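Local coordinates for protein response regulator aspartate phosphatase H (Bacillus subtilis, PDB 3Q15) that dephosphorylates the sporulation phosphotransferase Spo0F and also acts on the competence regulator ComA, helping to separate sporulation from competence in time, at residues M240-E243 with H244-A248. Numbering follows the deposited sequence.
Sequences MAVE and HFQKA
The imidazole of H244 lies alongside the side chain of M240, one turn earlier in helix 238-255, within the predicted fourth TPR repeat. Two N-H groups of H244 converge on the carbonyl oxygen of M240: the backbone N at 3.0 Å, as the i to i+4 bond of the helix, and the ring ND1 at 2.8 Å from the same O. They arrive from opposite faces of the carbonyl plane. The ND1 bond is nearly straight (166°), and M240 O lies almost exactly in the imidazole plane; since a carbonyl oxygen can only accept, ND1 is the donor in this bond. With CG anti to its own carbonyl carbon (chi1 -71°), the histidine ring swings back beside the preceding turn, which points the ND1 edge of the ring at that oxygen. The ND1 bond limits the rotation of the ring about CB-CG. The methionine chain bends at chi2 and chi3, carrying its methyl back to the ring edge, where M240 CE is 3.3 Å from H244 CE1; SD also sits at the edge, 5.3 Å from the ring centroid. Y232 of helix 218-235 meets both side chains.

A different flank of the helix carries A241 and F245, both buried. The phenyl ring reaches back past the A241 carbonyl and touches the methyl by its CE2, 4.1 Å from A241 CB, while its other contacts include L267 and T270 of helix 260-273, the next helix along the chain. V242 and Q246 run side by side, V242 CG1 lying 3.8 Å from Q246 NE2. On the exposed flank E243 and K247 point the same way without a salt bridge: E243 OE2 stays 5.1 Å from K247 NZ and comes closer to the methylene CE, at 4.1 Å.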
loop_
_atom_site.group_PDB
_atom_site.type_symbol
_atom_site.label_atom_id
_atom_site.label_comp_id
_atom_site.label_asym_id
_atom_site.label_seq_id
_atom_site.Cartn_x
_atom_site.Cartn_y
_atom_site.Cartn_z
ATOM N N MET A 240 30.043 4.432 -18.907
ATOM C CA MET A 240 28.820 3.936 -19.528
ATOM C C MET A 240 27.733 5.006 -19.528
ATOM O O MET A 240 26.976 5.141 -20.487
ATOM C CB MET A 240 28.326 2.680 -18.807
ATOM C CG MET A 240 29.167 1.448 -19.080
ATOM S SD MET A 240 29.040 0.919 -20.797
ATOM C CE MET A 240 27.389 0.235 -20.815
ATOM N N ALA A 241 27.660 5.765 -18.442
ATOM C CA ALA A 241 26.707 6.861 -18.342
ATOM C C ALA A 241 26.917 7.855 -19.476
ATOM O O ALA A 241 25.990 8.169 -20.223
ATOM C CB ALA A 241 26.839 7.554 -17.002
ATOM N N VAL A 242 28.144 8.346 -19.607
ATOM C CA VAL A 242 28.444 9.346 -20.623
ATOM C C VAL A 242 28.179 8.790 -22.013
ATOM O O VAL A 242 27.673 9.492 -22.888
ATOM C CB VAL A 242 29.900 9.830 -20.533
ATOM C CG1 VAL A 242 30.307 10.533 -21.821
ATOM C CG2 VAL A 242 30.077 10.744 -19.332
ATOM N N GLU A 243 28.518 7.521 -22.203
ATOM C CA GLU A 243 28.303 6.852 -23.477
ATOM C C GLU A 243 26.830 6.865 -23.868
ATOM O O GLU A 243 26.475 7.191 -25.003
ATOM C CB GLU A 243 28.814 5.415 -23.403
ATOM C CG GLU A 243 28.475 4.576 -24.613
ATOM C CD GLU A 243 29.069 3.189 -24.528
ATOM O OE1 GLU A 243 30.110 3.034 -23.854
ATOM O OE2 GLU A 243 28.493 2.256 -25.129
ATOM N N HIS A 244 25.969 6.513 -22.922
ATOM C CA HIS A 244 24.544 6.475 -23.202
ATOM C C HIS A 244 23.935 7.869 -23.287
ATOM O O HIS A 244 23.051 8.106 -24.108
ATOM C CB HIS A 244 23.809 5.588 -22.196
ATOM C CG HIS A 244 24.091 4.129 -22.372
ATOM N ND1 HIS A 244 25.233 3.527 -21.892
ATOM C CD2 HIS A 244 23.388 3.153 -22.999
ATOM C CE1 HIS A 244 25.217 2.242 -22.201
ATOM N NE2 HIS A 244 24.108 1.992 -22.876
ATOM N N PHE A 245 24.412 8.794 -22.457
ATOM C CA PHE A 245 23.955 10.176 -22.554
ATOM C C PHE A 245 24.139 10.678 -23.982
ATOM O O PHE A 245 23.229 11.266 -24.568
ATOM C CB PHE A 245 24.694 11.090 -21.568
ATOM C CG PHE A 245 24.118 11.084 -20.178
ATOM C CD1 PHE A 245 22.784 11.400 -19.960
ATOM C CD2 PHE A 245 24.913 10.777 -19.086
ATOM C CE1 PHE A 245 22.250 11.397 -18.679
ATOM C CE2 PHE A 245 24.390 10.772 -17.803
ATOM C CZ PHE A 245 23.055 11.083 -17.599
ATOM N N GLN A 246 25.314 10.426 -24.547
ATOM C CA GLN A 246 25.617 10.883 -25.898
ATOM C C GLN A 246 24.779 10.164 -26.954
ATOM O O GLN A 246 24.432 10.749 -27.981
ATOM C CB GLN A 246 27.115 10.766 -26.182
ATOM C CG GLN A 246 27.946 11.656 -25.267
ATOM C CD GLN A 246 29.434 11.576 -25.536
ATOM O OE1 GLN A 246 29.915 10.644 -26.182
ATOM N NE2 GLN A 246 30.175 12.562 -25.038
ATOM N N LYS A 247 24.443 8.906 -26.696
ATOM C CA LYS A 247 23.524 8.187 -27.570
ATOM C C LYS A 247 22.141 8.830 -27.530
ATOM O O LYS A 247 21.514 9.034 -28.569
ATOM C CB LYS A 247 23.434 6.711 -27.175
ATOM C CG LYS A 247 24.665 5.896 -27.528
ATOM C CD LYS A 247 24.471 4.428 -27.193
ATOM C CE LYS A 247 25.641 3.594 -27.685
ATOM N NZ LYS A 247 25.812 3.715 -29.160
ATOM N N ALA A 248 21.670 9.148 -26.328
ATOM C CA ALA A 248 20.391 9.828 -26.164
ATOM C C ALA A 248 20.438 11.215 -26.797
ATOM O O ALA A 248 19.471 11.661 -27.410
ATOM C CB ALA A 248 20.027 9.928 -24.692
#